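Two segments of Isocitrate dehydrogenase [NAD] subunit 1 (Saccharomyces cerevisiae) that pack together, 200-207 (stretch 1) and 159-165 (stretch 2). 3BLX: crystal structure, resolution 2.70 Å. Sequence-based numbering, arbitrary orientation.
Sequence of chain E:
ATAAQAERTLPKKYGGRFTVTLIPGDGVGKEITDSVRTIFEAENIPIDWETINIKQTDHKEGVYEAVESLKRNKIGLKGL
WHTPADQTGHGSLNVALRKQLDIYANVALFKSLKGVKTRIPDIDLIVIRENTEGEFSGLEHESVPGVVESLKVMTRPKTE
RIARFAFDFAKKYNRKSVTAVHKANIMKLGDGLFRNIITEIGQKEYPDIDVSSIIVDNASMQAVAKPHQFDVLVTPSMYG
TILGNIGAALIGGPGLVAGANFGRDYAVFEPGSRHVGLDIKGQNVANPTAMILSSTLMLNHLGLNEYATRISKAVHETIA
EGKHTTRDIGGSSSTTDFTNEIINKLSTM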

ATOM      1  N   GLU E 200      22.888   9.015 -20.329  1.00 31.60           N
ATOM      2  CA  GLU E 200      21.686   9.818 -20.576  1.00 41.33           C
ATOM      3  C   GLU E 200      21.288  10.631 -19.355  1.00 40.77           C
ATOM      4  O   GLU E 200      20.966  11.808 -19.460  1.00 51.41           O
ATOM      5  CB  GLU E 200      20.485   8.956 -21.004  1.00 48.82           C
ATOM      6  CG  GLU E 200      20.646   8.227 -22.354  1.00 70.94           C
ATOM      7  CD  GLU E 200      19.628   7.092 -22.542  1.00 99.89           C
ATOM      8  OE1 GLU E 200      18.686   6.973 -21.706  1.00 89.17           O
ATOM      9  OE2 GLU E 200      19.778   6.322 -23.524  1.00 74.18           O
ATOM     10  N   ILE E 201      21.273   9.994 -18.197  1.00 37.10           N
ATOM     11  CA  ILE E 201      20.917  10.680 -16.966  1.00 31.93           C
ATOM     12  C   ILE E 201      21.922  11.782 -16.680  1.00 39.42           C
ATOM     13  O   ILE E 201      21.602  12.796 -16.050  1.00 42.83           O
ATOM     14  CB  ILE E 201      20.834   9.701 -15.806  1.00 28.57           C
ATOM     15  CG1 ILE E 201      19.643   8.762 -16.048  1.00 23.80           C
ATOM     16  CG2 ILE E 201      20.735  10.443 -14.475  1.00 25.96           C
ATOM     17  CD1 ILE E 201      18.974   8.256 -14.778  1.00 46.66           C
ATOM     18  N   GLY E 202      23.135  11.595 -17.192  1.00 41.32           N
ATOM     19  CA  GLY E 202      24.185  12.595 -17.076  1.00 45.29           C
ATOM     20  C   GLY E 202      23.909  13.856 -17.879  1.00 55.86           C
ATOM     21  O   GLY E 202      23.958  14.973 -17.350  1.00 59.71           O
ATOM     22  N   GLN E 203      23.603  13.680 -19.162  1.00 55.88           N
ATOM     23  CA  GLN E 203      23.349  14.807 -20.064  1.00 52.32           C
ATOM     24  C   GLN E 203      22.053  15.578 -19.776  1.00 51.58           C
ATOM     25  O   GLN E 203      22.036  16.804 -19.866  1.00 63.59           O
ATOM     26  CB  GLN E 203      23.408  14.332 -21.523  1.00 55.72           C
ATOM     27  CG  GLN E 203      24.805  13.846 -21.924  1.00 54.96           C
ATOM     28  CD  GLN E 203      24.786  12.916 -23.120  1.00 80.62           C
ATOM     29  OE1 GLN E 203      23.723  12.452 -23.547  1.00 72.22           O
ATOM     30  NE2 GLN E 203      25.969  12.630 -23.666  1.00 55.68           N
ATOM     31  N   LYS E 204      20.986  14.867 -19.408  1.00 53.05           N
ATOM     32  CA  LYS E 204      19.681  15.491 -19.177  1.00 38.56           C
ATOM     33  C   LYS E 204      19.527  16.065 -17.785  1.00 49.09           C
ATOM     34  O   LYS E 204      18.935  17.123 -17.621  1.00 62.66           O
ATOM     35  CB  LYS E 204      18.530  14.521 -19.476  1.00 45.42           C
ATOM     36  CG  LYS E 204      18.534  13.968 -20.905  1.00 59.76           C
ATOM     37  CD  LYS E 204      17.365  13.016 -21.162  1.00 75.60           C
ATOM     38  CE  LYS E 204      17.530  12.308 -22.515  1.00 98.86           C
ATOM     39  NZ  LYS E 204      16.596  11.152 -22.686  1.00 84.58           N
ATOM     40  N   GLU E 205      20.048  15.384 -16.769  1.00 56.89           N
ATOM     41  CA  GLU E 205      19.767  15.821 -15.393  1.00 43.91           C
ATOM     42  C   GLU E 205      20.962  16.440 -14.642  1.00 45.12           C
ATOM     43  O   GLU E 205      20.779  17.106 -13.620  1.00 43.96           O
ATOM     44  CB  GLU E 205      19.147  14.683 -14.566  1.00 43.39           C
ATOM     45  CG  GLU E 205      17.985  13.945 -15.226  1.00 40.25           C
ATOM     46  CD  GLU E 205      17.311  12.935 -14.272  1.00 66.61           C
ATOM     47  OE1 GLU E 205      17.509  13.021 -13.030  1.00 53.43           O
ATOM     48  OE2 GLU E 205      16.577  12.049 -14.770  1.00 59.78           O
ATOM     49  N   TYR E 206      22.174  16.218 -15.137  1.00 47.97           N
ATOM     50  CA  TYR E 206      23.377  16.709 -14.444  1.00 57.00           C
ATOM     51  C   TYR E 206      24.405  17.234 -15.460  1.00 57.29           C
ATOM     52  O   TYR E 206      25.425  16.592 -15.730  1.00 55.02           O
ATOM     53  CB  TYR E 206      23.986  15.602 -13.555  1.00 39.15           C
ATOM     54  CG  TYR E 206      23.014  15.027 -12.514  1.00 39.56           C
ATOM     55  CD1 TYR E 206      22.157  13.979 -12.837  1.00 36.66           C
ATOM     56  CD2 TYR E 206      22.971  15.529 -11.210  1.00 42.84           C
ATOM     57  CE1 TYR E 206      21.271  13.459 -11.911  1.00 32.46           C
ATOM     58  CE2 TYR E 206      22.083  15.009 -10.261  1.00 36.98           C
ATOM     59  CZ  TYR E 206      21.233  13.971 -10.619  1.00 45.40           C
ATOM     60  OH  TYR E 206      20.342  13.456  -9.678  1.00 36.86           O
ATOM     61  N   PRO E 207      24.131  18.407 -16.040  1.00 68.91           N
ATOM     62  CA  PRO E 207      24.938  18.850 -17.189  1.00 65.14           C
ATOM     63  C   PRO E 207      26.311  19.358 -16.744  1.00 71.32           C
ATOM     64  O   PRO E 207      27.299  19.260 -17.499  1.00 48.04           O
ATOM     65  CB  PRO E 207      24.106  19.994 -17.787  1.00 55.80           C
ATOM     66  CG  PRO E 207      22.742  19.932 -17.056  1.00 67.55           C
ATOM     67  CD  PRO E 207      23.046  19.348 -15.717  1.00 54.50           C
TER
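Stretch 2, residues 159-165: TERIARF

Stretch 2 lies on stretch 1 as one helix crossing another obliquely, in a small contact that joins an apolar touch centred on Ile 201 to a two-pronged salt bridge between Arg 164 and Glu 205.

All of stretch 2, residues 159-165, is helical, and the helix extends beyond it at both ends. The phi/psi pairs support this, running from -52/-51 to -77/-24, as do the i to i+4 backbone hydrogen bonds: Ala 163 N to Thr 159 O at 3.1 Å, Arg 164 N to Glu 160 O at 2.9 Å and Phe 165 N to Arg 161 O at 2.8 Å. Stretch 1 is helical from 200 to 205, with Lys 204 N to Glu 200 O and Glu 205 N to Ile 201 O both at 3.1 Å, and Tyr 206, at -140/74, is the first residue to leave helical phi/psi. The N-to-C directions of the two helices differ by 53°, with a signed crossing angle of -53°, so the helices run in broadly the same sense but cross obliquely. Their axes come no closer than 10.2 Å. The nearest backbone register pairs Ile 201 CA with Ala 163 CA at 7.0 Å, and the surface buried between the stretches, both sides summed, is 252 Å².

Ile 201 and Arg 164 contribute most of that area, 78 and 79 Å² respectively. The CA-to-CB bond of Ile 201 points toward stretch 2, and its CD1 reaches Ala 163 CB at 4.2 Å, an apolar contact in which the methyl of Ala 163, also directed toward its partner, meets the end of the longer side chain. The same Ile 201 CD1 lies 4.0 Å from Glu 160 CG, the aliphatic part of an otherwise charged side chain, and 3.7 Å from Arg 164 NH2. This last approach is over one face of the guanidinium.

Glu 205 lies at the edge of the guanidinium, near its plane. Arg 164 NH2 donates to Glu 205 OE2 at 2.9 Å with an N-H...acceptor angle of 169°, and Arg 164 NE donates to Glu 205 OE1 at 3.3 Å and 168°. Two nearly straight hydrogen bonds to separate carboxylate oxygens define a bidentate salt bridge; a further bond from Arg 164 NE to Glu 205 OE2, at 3.5 Å and 138°, is weak. The CA-to-CB bond of Arg 164 points sideways, but chi1 is m and chi2 and chi3 are both t, and this extended chain brings its end nearer to stretch 1. Within stretch 2, Arg 164 NH1 also forms a salt bridge with Glu 160 OE1 at 3.6 Å, so the guanidinium links carboxylates from both helices.

Beyond the helical part of stretch 1, Tyr 206 adds a looser contact. Its OH lies 4.0 Å from Arg 164 O and 4.1 Å from Arg 164 CB, distances that indicate packing; the hydroxyl is hydrogen-bonded elsewhere in the structure.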

ATOM      1  N   THR E 159      19.229   0.427 -12.385  1.00 17.77           N
ATOM      2  CA  THR E 159      20.375   1.196 -12.866  1.00 20.10           C
ATOM      3  C   THR E 159      20.156   2.707 -12.896  1.00 20.51           C
ATOM      4  O   THR E 159      21.102   3.486 -12.814  1.00 22.18           O
ATOM      5  CB  THR E 159      21.089   0.597 -14.134  1.00 17.72           C
ATOM      6  OG1 THR E 159      21.244   1.605 -15.127  1.00 29.50           O
ATOM      7  CG2 THR E 159      20.337  -0.508 -14.692  1.00 18.13           C
ATOM      8  N   GLU E 160      18.901   3.119 -12.974  1.00 29.07           N
ATOM      9  CA  GLU E 160      18.569   4.534 -12.835  1.00 25.59           C
ATOM     10  C   GLU E 160      18.862   5.059 -11.423  1.00 28.79           C
ATOM     11  O   GLU E 160      19.465   6.128 -11.273  1.00 28.21           O
ATOM     12  CB  GLU E 160      17.113   4.785 -13.223  1.00 30.33           C
ATOM     13  CG  GLU E 160      16.875   4.804 -14.750  1.00 40.36           C
ATOM     14  CD  GLU E 160      15.398   5.062 -15.122  1.00 54.44           C
ATOM     15  OE1 GLU E 160      14.586   5.368 -14.208  1.00 51.38           O
ATOM     16  OE2 GLU E 160      15.055   4.949 -16.325  1.00 44.58           O
ATOM     17  N   ARG E 161      18.432   4.317 -10.399  1.00 21.13           N
ATOM     18  CA  ARG E 161      18.754   4.651  -9.008  1.00 16.53           C
ATOM     19  C   ARG E 161      20.250   4.857  -8.827  1.00 34.22           C
ATOM     20  O   ARG E 161      20.691   5.860  -8.236  1.00 26.83           O
ATOM     21  CB  ARG E 161      18.383   3.520  -8.071  1.00 16.40           C
ATOM     22  CG  ARG E 161      17.175   3.720  -7.316  1.00 24.65           C
ATOM     23  CD  ARG E 161      17.139   2.797  -6.098  1.00 40.68           C
ATOM     24  NE  ARG E 161      17.523   1.402  -6.348  1.00 32.76           N
ATOM     25  CZ  ARG E 161      17.042   0.396  -5.624  1.00 28.06           C
ATOM     26  NH1 ARG E 161      16.149   0.665  -4.687  1.00 21.19           N
ATOM     27  NH2 ARG E 161      17.406  -0.859  -5.846  1.00 19.43           N
ATOM     28  N   ILE E 162      21.035   3.887  -9.299  1.00 18.56           N
ATOM     29  CA  ILE E 162      22.448   3.932  -8.987  1.00 22.44           C
ATOM     30  C   ILE E 162      23.089   5.104  -9.735  1.00 20.42           C
ATOM     31  O   ILE E 162      23.987   5.761  -9.227  1.00 24.43           O
ATOM     32  CB  ILE E 162      23.178   2.576  -9.193  1.00 20.04           C
ATOM     33  CG1 ILE E 162      24.428   2.549  -8.320  1.00 21.85           C
ATOM     34  CG2 ILE E 162      23.545   2.344 -10.646  1.00 19.46           C
ATOM     35  CD1 ILE E 162      24.127   2.846  -6.859  1.00 21.31           C
ATOM     36  N   ALA E 163      22.580   5.404 -10.919  1.00 24.95           N
ATOM     37  CA  ALA E 163      23.037   6.582 -11.659  1.00 22.49           C
ATOM     38  C   ALA E 163      22.745   7.868 -10.889  1.00 32.41           C
ATOM     39  O   ALA E 163      23.611   8.729 -10.751  1.00 27.51           O
ATOM     40  CB  ALA E 163      22.374   6.648 -13.000  1.00 21.73           C
ATOM     41  N   ARG E 164      21.514   8.011 -10.404  1.00 24.59           N
ATOM     42  CA  ARG E 164      21.153   9.261  -9.759  1.00 26.62           C
ATOM     43  C   ARG E 164      21.910   9.350  -8.464  1.00 30.36           C
ATOM     44  O   ARG E 164      22.314  10.438  -8.036  1.00 31.06           O
ATOM     45  CB  ARG E 164      19.645   9.379  -9.526  1.00 19.12           C
ATOM     46  CG  ARG E 164      18.897   9.470 -10.836  1.00 26.72           C
ATOM     47  CD  ARG E 164      17.421   9.766 -10.657  1.00 30.35           C
ATOM     48  NE  ARG E 164      16.837   9.998 -11.973  1.00 39.81           N
ATOM     49  CZ  ARG E 164      16.049   9.140 -12.606  1.00 49.86           C
ATOM     50  NH1 ARG E 164      15.694   7.980 -12.042  1.00 44.12           N
ATOM     51  NH2 ARG E 164      15.596   9.451 -13.805  1.00 40.28           N
ATOM     52  N   PHE E 165      22.133   8.201  -7.845  1.00 24.78           N
ATOM     53  CA  PHE E 165      22.882   8.205  -6.600  1.00 23.72           C
ATOM     54  C   PHE E 165      24.293   8.738  -6.837  1.00 23.37           C
ATOM     55  O   PHE E 165      24.774   9.607  -6.108  1.00 21.66           O
ATOM     56  CB  PHE E 165      22.977   6.817  -5.978  1.00 19.76           C
ATOM     57  CG  PHE E 165      23.782   6.806  -4.730  1.00 19.00           C
ATOM     58  CD1 PHE E 165      23.168   6.978  -3.499  1.00 18.06           C
ATOM     59  CD2 PHE E 165      25.166   6.696  -4.785  1.00 18.62           C
ATOM     60  CE1 PHE E 165      23.921   7.015  -2.334  1.00 18.44           C
ATOM     61  CE2 PHE E 165      25.933   6.734  -3.638  1.00 17.44           C
ATOM     62  CZ  PHE E 165      25.305   6.896  -2.401  1.00 22.61           C
TER